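PDB 7D3U: monovalent Na+/H+ antiporter subunit D, which probably contributes to sodium/proton exchange across the cell membrane as one subunit of the multi-subunit Mrp complex. Local coordinates for residues P296-M304 against K337-E348; A100-F108 against T454-V462. All coordinates share one frame; numbering follows the deposited sequence.

Contact 1. Residues P296-M304 against K337-E348; sequences PRSILAFHM and KAALFLAIGAIE
L300 and F341 interlock where two consecutive helices of the Mrp/complex I-type antiporter fold, 296-316 and 320-350, pack as an antiparallel hairpin. The short segments run at 167° to one another with their axes 10.1 Å apart, and the packing is knobs-into-holes in both directions. The L300 side chain enters a hole lined by K337, L340, F341 and I344, while the F341 ring fills one made by R297, L300, A301 and M304. Against the ring, L300 divides its contacts: CB meets CZ of F341 at 3.5 Å, and CD1 makes a CH-pi contact over one face, 4.2 Å from the ring centroid. Its CD2 branch turns instead to CG of L340, 3.9 Å away. F341 reaches its hole because CG lies anti to its own carbonyl carbon (chi1 -85°), which carries the ring to the neighbouring helix. R297 passes the ring edge at about a right angle, its CG in the ring plane, before its chain bends at chi3 toward E348. There NE bonds to OE1 of E348 at 2.6 Å within a salt bridge, and NH2 adds a weak bond to the same oxygen. The guanidinium and carboxylate planes stand 84° apart, so the pair is not a flat two-oxygen bridge; NE approaches OE1 from above the carboxylate plane. Burial of both groups makes mutual neutralisation of their charges likely. Beside them, CB of P296 touches CG2 of I344. T242 and A243 of helix 239-245 also pack on F341. At the far end of the contact, K337, bent at chi2 and chi3, passes obliquely across M304, with CG 4.0 Å from SD of M304, and NZ of K337 comes to 3.4 Å from CB of H303.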
loop_
_atom_site.group_PDB
_atom_site.type_symbol
_atom_site.label_atom_id
_atom_site.label_comp_id
_atom_site.label_asym_id
_atom_site.label_seq_id
_atom_site.Cartn_x
_atom_site.Cartn_y
_atom_site.Cartn_z
ATOM N N PRO A 296 -12.889 -10.790 -4.631
ATOM C CA PRO A 296 -11.925 -10.733 -5.745
ATOM C C PRO A 296 -10.852 -9.676 -5.564
ATOM O O PRO A 296 -9.665 -9.966 -5.752
ATOM C CB PRO A 296 -12.818 -10.450 -6.959
ATOM C CG PRO A 296 -14.033 -9.807 -6.396
ATOM C CD PRO A 296 -14.252 -10.447 -5.062
ATOM N N ARG A 297 -11.232 -8.452 -5.203
ATOM C CA ARG A 297 -10.246 -7.393 -5.041
ATOM C C ARG A 297 -9.561 -7.423 -3.684
ATOM O O ARG A 297 -8.547 -6.740 -3.509
ATOM C CB ARG A 297 -10.891 -6.024 -5.259
ATOM C CG ARG A 297 -9.966 -5.025 -5.929
ATOM C CD ARG A 297 -10.740 -3.984 -6.708
ATOM N NE ARG A 297 -11.947 -3.572 -6.003
ATOM C CZ ARG A 297 -11.976 -2.646 -5.052
ATOM N NH1 ARG A 297 -10.859 -2.033 -4.687
ATOM N NH2 ARG A 297 -13.122 -2.335 -4.463
ATOM N N SER A 298 -10.078 -8.188 -2.728
ATOM C CA SER A 298 -9.389 -8.375 -1.461
ATOM C C SER A 298 -8.343 -9.474 -1.526
ATOM O O SER A 298 -7.453 -9.519 -0.670
ATOM C CB SER A 298 -10.391 -8.695 -0.351
ATOM O OG SER A 298 -9.802 -9.521 0.635
ATOM N N ILE A 299 -8.435 -10.360 -2.517
ATOM C CA ILE A 299 -7.388 -11.350 -2.738
ATOM C C ILE A 299 -6.142 -10.682 -3.301
ATOM O O ILE A 299 -5.014 -10.984 -2.888
ATOM C CB ILE A 299 -7.908 -12.459 -3.669
ATOM C CG1 ILE A 299 -8.729 -13.479 -2.883
ATOM C CG2 ILE A 299 -6.763 -13.128 -4.396
ATOM C CD1 ILE A 299 -9.381 -14.528 -3.746
ATOM N N LEU A 300 -6.328 -9.760 -4.247
ATOM C CA LEU A 300 -5.202 -9.105 -4.893
ATOM C C LEU A 300 -4.392 -8.248 -3.932
ATOM O O LEU A 300 -3.204 -8.039 -4.172
ATOM C CB LEU A 300 -5.695 -8.262 -6.067
ATOM C CG LEU A 300 -6.520 -9.020 -7.105
ATOM C CD1 LEU A 300 -7.034 -8.078 -8.173
ATOM C CD2 LEU A 300 -5.693 -10.127 -7.726
ATOM N N ALA A 301 -4.987 -7.773 -2.837
ATOM C CA ALA A 301 -4.213 -7.019 -1.854
ATOM C C ALA A 301 -3.194 -7.914 -1.156
ATOM O O ALA A 301 -2.005 -7.576 -1.065
ATOM C CB ALA A 301 -5.149 -6.369 -0.838
ATOM N N PHE A 302 -3.642 -9.062 -0.648
ATOM C CA PHE A 302 -2.711 -10.006 -0.044
ATOM C C PHE A 302 -1.715 -10.533 -1.067
ATOM O O PHE A 302 -0.553 -10.797 -0.729
ATOM C CB PHE A 302 -3.478 -11.156 0.597
ATOM C CG PHE A 302 -3.823 -10.931 2.037
ATOM C CD1 PHE A 302 -2.831 -10.856 2.997
ATOM C CD2 PHE A 302 -5.140 -10.806 2.433
ATOM C CE1 PHE A 302 -3.147 -10.652 4.320
ATOM C CE2 PHE A 302 -5.462 -10.603 3.755
ATOM C CZ PHE A 302 -4.464 -10.527 4.700
ATOM N N HIS A 303 -2.141 -10.688 -2.322
ATOM C CA HIS A 303 -1.195 -11.085 -3.359
ATOM C C HIS A 303 -0.150 -10.006 -3.592
ATOM O O HIS A 303 1.014 -10.310 -3.863
ATOM C CB HIS A 303 -1.928 -11.405 -4.656
ATOM C CG HIS A 303 -2.329 -12.838 -4.776
ATOM N ND1 HIS A 303 -3.417 -13.248 -5.514
ATOM C CD2 HIS A 303 -1.788 -13.960 -4.246
ATOM C CE1 HIS A 303 -3.528 -14.561 -5.436
ATOM N NE2 HIS A 303 -2.553 -15.018 -4.672
ATOM N N MET A 304 -0.548 -8.738 -3.496
ATOM C CA MET A 304 0.415 -7.651 -3.594
ATOM C C MET A 304 1.398 -7.697 -2.436
ATOM O O MET A 304 2.588 -7.425 -2.615
ATOM C CB MET A 304 -0.312 -6.310 -3.627
ATOM C CG MET A 304 0.570 -5.140 -3.999
ATOM S SD MET A 304 -0.404 -3.741 -4.568
ATOM C CE MET A 304 -1.696 -3.743 -3.334
ATOM N N LYS A 337 0.212 -6.391 -11.494
ATOM C CA LYS A 337 -0.787 -6.025 -10.502
ATOM C C LYS A 337 -1.640 -4.860 -10.976
ATOM O O LYS A 337 -2.821 -4.778 -10.625
ATOM C CB LYS A 337 -0.108 -5.687 -9.177
ATOM C CG LYS A 337 -1.050 -5.660 -7.995
ATOM C CD LYS A 337 -1.770 -6.985 -7.844
ATOM C CE LYS A 337 -0.813 -8.084 -7.428
ATOM N NZ LYS A 337 -1.493 -9.401 -7.353
ATOM N N ALA A 338 -1.069 -3.952 -11.769
ATOM C CA ALA A 338 -1.897 -2.941 -12.415
ATOM C C ALA A 338 -2.887 -3.590 -13.373
ATOM O O ALA A 338 -4.086 -3.298 -13.335
ATOM C CB ALA A 338 -1.019 -1.928 -13.144
ATOM N N ALA A 339 -2.403 -4.493 -14.230
ATOM C CA ALA A 339 -3.280 -5.187 -15.166
ATOM C C ALA A 339 -4.261 -6.116 -14.469
ATOM O O ALA A 339 -5.233 -6.550 -15.095
ATOM C CB ALA A 339 -2.454 -5.988 -16.170
ATOM N N LEU A 340 -4.030 -6.433 -13.197
ATOM C CA LEU A 340 -4.917 -7.319 -12.458
ATOM C C LEU A 340 -5.984 -6.546 -11.697
ATOM O O LEU A 340 -7.123 -7.012 -11.583
ATOM C CB LEU A 340 -4.104 -8.184 -11.493
ATOM C CG LEU A 340 -4.503 -9.653 -11.367
ATOM C CD1 LEU A 340 -4.963 -10.199 -12.700
ATOM C CD2 LEU A 340 -3.339 -10.462 -10.839
ATOM N N PHE A 341 -5.638 -5.370 -11.173
ATOM C CA PHE A 341 -6.636 -4.508 -10.557
ATOM C C PHE A 341 -7.505 -3.810 -11.592
ATOM O O PHE A 341 -8.571 -3.295 -11.241
ATOM C CB PHE A 341 -5.961 -3.464 -9.670
ATOM C CG PHE A 341 -5.667 -3.943 -8.281
ATOM C CD1 PHE A 341 -6.687 -4.140 -7.374
ATOM C CD2 PHE A 341 -4.368 -4.181 -7.880
ATOM C CE1 PHE A 341 -6.417 -4.573 -6.094
ATOM C CE2 PHE A 341 -4.094 -4.611 -6.603
ATOM C CZ PHE A 341 -5.119 -4.808 -5.708
ATOM N N LEU A 342 -7.071 -3.772 -12.851
ATOM C CA LEU A 342 -7.865 -3.178 -13.918
ATOM C C LEU A 342 -8.818 -4.174 -14.557
ATOM O O LEU A 342 -9.854 -3.770 -15.095
ATOM C CB LEU A 342 -6.951 -2.590 -14.995
ATOM C CG LEU A 342 -6.173 -1.326 -14.639
ATOM C CD1 LEU A 342 -5.279 -0.914 -15.793
ATOM C CD2 LEU A 342 -7.123 -0.212 -14.278
ATOM N N ALA A 343 -8.490 -5.465 -14.522
ATOM C CA ALA A 343 -9.408 -6.478 -15.024
ATOM C C ALA A 343 -10.479 -6.799 -13.991
ATOM O O ALA A 343 -11.672 -6.829 -14.310
ATOM C CB ALA A 343 -8.641 -7.741 -15.414
ATOM N N ILE A 344 -10.069 -7.041 -12.745
ATOM C CA ILE A 344 -11.040 -7.241 -11.676
ATOM C C ILE A 344 -11.765 -5.938 -11.369
ATOM O O ILE A 344 -12.942 -5.947 -10.991
ATOM C CB ILE A 344 -10.339 -7.817 -10.433
ATOM C CG1 ILE A 344 -9.841 -9.231 -10.720
ATOM C CG2 ILE A 344 -11.275 -7.838 -9.241
ATOM C CD1 ILE A 344 -10.934 -10.180 -11.139
ATOM N N GLY A 345 -11.094 -4.801 -11.549
ATOM C CA GLY A 345 -11.753 -3.524 -11.341
ATOM C C GLY A 345 -12.783 -3.206 -12.403
ATOM O O GLY A 345 -13.770 -2.521 -12.127
ATOM N N ALA A 346 -12.573 -3.691 -13.628
ATOM C CA ALA A 346 -13.559 -3.489 -14.681
ATOM C C ALA A 346 -14.807 -4.328 -14.461
ATOM O O ALA A 346 -15.861 -4.006 -15.017
ATOM C CB ALA A 346 -12.954 -3.811 -16.045
ATOM N N ILE A 347 -14.712 -5.392 -13.667
ATOM C CA ILE A 347 -15.893 -6.173 -13.324
ATOM C C ILE A 347 -16.675 -5.493 -12.213
ATOM O O ILE A 347 -17.907 -5.418 -12.261
ATOM C CB ILE A 347 -15.480 -7.602 -12.937
ATOM C CG1 ILE A 347 -14.908 -8.332 -14.147
ATOM C CG2 ILE A 347 -16.658 -8.360 -12.362
ATOM C CD1 ILE A 347 -14.337 -9.679 -13.812
ATOM N N GLU A 348 -15.976 -4.980 -11.199
ATOM C CA GLU A 348 -16.641 -4.293 -10.100
ATOM C C GLU A 348 -17.308 -2.999 -10.542
ATOM O O GLU A 348 -18.151 -2.471 -9.809
ATOM C CB GLU A 348 -15.643 -4.003 -8.982
ATOM C CG GLU A 348 -15.324 -5.204 -8.117
ATOM C CD GLU A 348 -14.674 -4.817 -6.806
ATOM O OE1 GLU A 348 -14.475 -3.605 -6.576
ATOM O OE2 GLU A 348 -14.362 -5.721 -6.004
#

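Contact 2. Residues A100-F108 against T454-V462; sequences AAGEAYKRF and TGIPDGRDV
An Asx turn at D458, in the long loop between strands 437-438 and 519-520, meets Y105 and K106 in the connection that follows helix 80-101. OD1 of D458 accepts the backbone N of R460 at 3.1 Å, with an N-H...O angle of 151°. R460 then runs extended from CG to NE across the face of Y105: CD sits above the ring centre, and the guanidinium lies flat on the ring, the two centres 4.6 Å apart and the planes 21° from parallel. Its first torsion, chi1 51°, sets CG between the backbone N and the carbonyl carbon and directs the chain over the tyrosine. NH2 continues past the ring to CA of G102, 3.3 Å away. Taking R460 away in favour of an alanine would strip this cover from the Y105 face and is likely to leave the ring freer to turn. The other carboxylate oxygen of D458, OD2, forms a salt bridge with NZ of K106, modelled at a very short 2.4 Å that should not be read literally. The backbones add a weak, strongly bent bond from G459 N to Y105 O, modelled too short to weigh heavily. Apolar contacts flank the polar ones: CG2 of I456 touches CB of K106 at 3.8 Å, and CB of P457 meets CG of R107 at 3.6 Å. H761 of the neighbouring subunit A packs on P457. With K106, D458 and R460 in one network, though its R460 leg is long, the carboxylate probably offsets two nearby positive charges while fixing the loop's turn.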
loop_
_atom_site.group_PDB
_atom_site.type_symbol
_atom_site.label_atom_id
_atom_site.label_comp_id
_atom_site.label_asym_id
_atom_site.label_seq_id
_atom_site.Cartn_x
_atom_site.Cartn_y
_atom_site.Cartn_z
ATOM N N ALA A 100 -13.095 5.929 -18.414
ATOM C CA ALA A 100 -14.198 5.099 -18.882
ATOM C C ALA A 100 -15.057 4.581 -17.738
ATOM O O ALA A 100 -16.266 4.398 -17.913
ATOM C CB ALA A 100 -13.661 3.929 -19.704
ATOM N N ALA A 101 -14.458 4.338 -16.571
ATOM C CA ALA A 101 -15.196 3.757 -15.455
ATOM C C ALA A 101 -16.279 4.701 -14.953
ATOM O O ALA A 101 -17.420 4.286 -14.722
ATOM C CB ALA A 101 -14.236 3.395 -14.323
ATOM N N GLY A 102 -15.945 5.976 -14.787
ATOM C CA GLY A 102 -16.874 6.919 -14.201
ATOM C C GLY A 102 -16.181 7.948 -13.339
ATOM O O GLY A 102 -16.746 9.005 -13.047
ATOM N N GLU A 103 -14.953 7.654 -12.925
ATOM C CA GLU A 103 -14.113 8.652 -12.282
ATOM C C GLU A 103 -13.547 9.567 -13.363
ATOM O O GLU A 103 -13.957 9.519 -14.526
ATOM C CB GLU A 103 -13.023 7.984 -11.451
ATOM C CG GLU A 103 -13.543 7.177 -10.279
ATOM C CD GLU A 103 -13.602 5.694 -10.573
ATOM O OE1 GLU A 103 -13.001 5.263 -11.577
ATOM O OE2 GLU A 103 -14.249 4.958 -9.801
ATOM N N ALA A 104 -12.626 10.450 -12.983
ATOM C CA ALA A 104 -11.976 11.422 -13.856
ATOM C C ALA A 104 -12.952 12.466 -14.370
ATOM O O ALA A 104 -12.531 13.410 -15.048
ATOM C CB ALA A 104 -11.259 10.771 -15.047
ATOM N N TYR A 105 -14.241 12.331 -14.071
ATOM C CA TYR A 105 -15.211 13.390 -14.266
ATOM C C TYR A 105 -15.606 14.052 -12.960
ATOM O O TYR A 105 -16.136 15.165 -12.983
ATOM C CB TYR A 105 -16.468 12.846 -14.958
ATOM C CG TYR A 105 -16.223 12.319 -16.351
ATOM C CD1 TYR A 105 -16.068 13.185 -17.423
ATOM C CD2 TYR A 105 -16.147 10.957 -16.594
ATOM C CE1 TYR A 105 -15.847 12.708 -18.698
ATOM C CE2 TYR A 105 -15.924 10.470 -17.865
ATOM C CZ TYR A 105 -15.773 11.351 -18.913
ATOM O OH TYR A 105 -15.552 10.872 -20.182
ATOM N N LYS A 106 -15.358 13.395 -11.831
ATOM C CA LYS A 106 -15.530 14.027 -10.537
ATOM C C LYS A 106 -14.550 15.185 -10.393
ATOM O O LYS A 106 -13.570 15.302 -11.131
ATOM C CB LYS A 106 -15.320 13.014 -9.414
ATOM C CG LYS A 106 -16.139 11.746 -9.567
ATOM C CD LYS A 106 -17.617 12.016 -9.372
ATOM C CE LYS A 106 -18.455 10.832 -9.809
ATOM N NZ LYS A 106 -18.868 10.943 -11.231
ATOM N N ARG A 107 -14.831 16.055 -9.432
ATOM C CA ARG A 107 -13.992 17.223 -9.230
ATOM C C ARG A 107 -12.601 16.818 -8.767
ATOM O O ARG A 107 -12.438 15.890 -7.970
ATOM C CB ARG A 107 -14.630 18.164 -8.212
ATOM C CG ARG A 107 -15.715 19.045 -8.794
ATOM C CD ARG A 107 -15.123 20.166 -9.620
ATOM N NE ARG A 107 -14.741 21.302 -8.791
ATOM C CZ ARG A 107 -15.470 22.404 -8.655
ATOM N NH1 ARG A 107 -16.622 22.521 -9.299
ATOM N NH2 ARG A 107 -15.045 23.390 -7.878
ATOM N N PHE A 108 -11.594 17.516 -9.290
ATOM C CA PHE A 108 -10.214 17.418 -8.817
ATOM C C PHE A 108 -9.620 16.026 -9.013
ATOM O O PHE A 108 -8.699 15.636 -8.297
ATOM C CB PHE A 108 -10.102 17.827 -7.346
ATOM C CG PHE A 108 -10.768 19.131 -7.025
ATOM C CD1 PHE A 108 -10.712 20.192 -7.909
ATOM C CD2 PHE A 108 -11.458 19.291 -5.839
ATOM C CE1 PHE A 108 -11.328 21.387 -7.611
ATOM C CE2 PHE A 108 -12.074 20.483 -5.539
ATOM C CZ PHE A 108 -12.010 21.531 -6.426
ATOM N N THR A 454 -24.132 15.629 -0.590
ATOM C CA THR A 454 -24.394 16.346 -1.828
ATOM C C THR A 454 -23.654 15.758 -3.018
ATOM O O THR A 454 -23.903 16.182 -4.152
ATOM C CB THR A 454 -24.015 17.820 -1.675
ATOM O OG1 THR A 454 -22.627 17.922 -1.337
ATOM C CG2 THR A 454 -24.847 18.468 -0.587
ATOM N N GLY A 455 -22.756 14.804 -2.792
ATOM C CA GLY A 455 -22.047 14.155 -3.875
ATOM C C GLY A 455 -20.947 15.007 -4.465
ATOM O O GLY A 455 -21.042 16.237 -4.472
ATOM N N ILE A 456 -19.899 14.369 -4.962
ATOM C CA ILE A 456 -18.815 15.116 -5.608
ATOM C C ILE A 456 -19.300 15.614 -6.964
ATOM O O ILE A 456 -19.849 14.822 -7.749
ATOM C CB ILE A 456 -17.576 14.234 -5.752
ATOM C CG1 ILE A 456 -17.175 13.668 -4.391
ATOM C CG2 ILE A 456 -16.431 15.022 -6.348
ATOM C CD1 ILE A 456 -15.996 12.738 -4.443
ATOM N N PRO A 457 -19.141 16.898 -7.279
ATOM C CA PRO A 457 -19.697 17.434 -8.529
ATOM C C PRO A 457 -19.110 16.741 -9.746
ATOM O O PRO A 457 -17.898 16.752 -9.968
ATOM C CB PRO A 457 -19.309 18.915 -8.477
ATOM C CG PRO A 457 -19.136 19.204 -7.029
ATOM C CD PRO A 457 -18.556 17.956 -6.441
ATOM N N ASP A 458 -19.986 16.130 -10.536
ATOM C CA ASP A 458 -19.566 15.425 -11.734
ATOM C C ASP A 458 -19.305 16.407 -12.868
ATOM O O ASP A 458 -19.942 17.459 -12.970
ATOM C CB ASP A 458 -20.629 14.411 -12.149
ATOM C CG ASP A 458 -20.061 13.281 -12.973
ATOM O OD1 ASP A 458 -19.328 13.567 -13.939
ATOM O OD2 ASP A 458 -20.341 12.109 -12.654
ATOM N N GLY A 459 -18.355 16.053 -13.727
ATOM C CA GLY A 459 -17.989 16.908 -14.837
ATOM C C GLY A 459 -18.950 16.806 -15.999
ATOM O O GLY A 459 -19.232 17.802 -16.671
ATOM N N ARG A 460 -19.458 15.603 -16.249
ATOM C CA ARG A 460 -20.445 15.386 -17.304
ATOM C C ARG A 460 -21.862 15.539 -16.764
ATOM O O ARG A 460 -22.728 14.696 -16.975
ATOM C CB ARG A 460 -20.242 14.009 -17.925
ATOM C CG ARG A 460 -20.180 12.894 -16.900
ATOM C CD ARG A 460 -19.965 11.536 -17.530
ATOM N NE ARG A 460 -19.700 10.528 -16.511
ATOM C CZ ARG A 460 -19.661 9.221 -16.740
ATOM N NH1 ARG A 460 -19.873 8.753 -17.963
ATOM N NH2 ARG A 460 -19.413 8.380 -15.746
ATOM N N ASP A 461 -22.107 16.646 -16.064
ATOM C CA ASP A 461 -23.416 16.937 -15.504
ATOM C C ASP A 461 -24.041 18.213 -16.035
ATOM O O ASP A 461 -25.256 18.384 -15.898
ATOM C CB ASP A 461 -23.339 17.033 -13.972
ATOM C CG ASP A 461 -23.796 15.767 -13.286
ATOM O OD1 ASP A 461 -24.225 14.833 -13.992
ATOM O OD2 ASP A 461 -23.729 15.705 -12.041
ATOM N N VAL A 462 -23.253 19.110 -16.633
ATOM C CA VAL A 462 -23.802 20.353 -17.156
ATOM C C VAL A 462 -24.720 20.108 -18.343
ATOM O O VAL A 462 -25.484 21.002 -18.725
ATOM C CB VAL A 462 -22.666 21.317 -17.534
ATOM C CG1 VAL A 462 -21.924 21.767 -16.287
ATOM C CG2 VAL A 462 -21.714 20.650 -18.511
#

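In the fold
Contact 1 is nested in the sequence loop that contact 2 closes, yet the two do not touch: their centres are about 23 Å apart and their nearest atoms about 6 Å. The centre of contact 1, which is buried, lies about 12 Å from that of the chain, the centre of the peripheral contact 2 about 24 Å. Helix 80-101 connects them, since its T93 and F97 pack against L342 of 337-348 before the helix runs out at the start of 100-108. Both contacts also border subunit A, where T561 of that chain meets F302 and its V851 meets F108. The Y105 side chain is about 4 Å from a bound dodecyl maltoside, that of L340 about 11 Å from one.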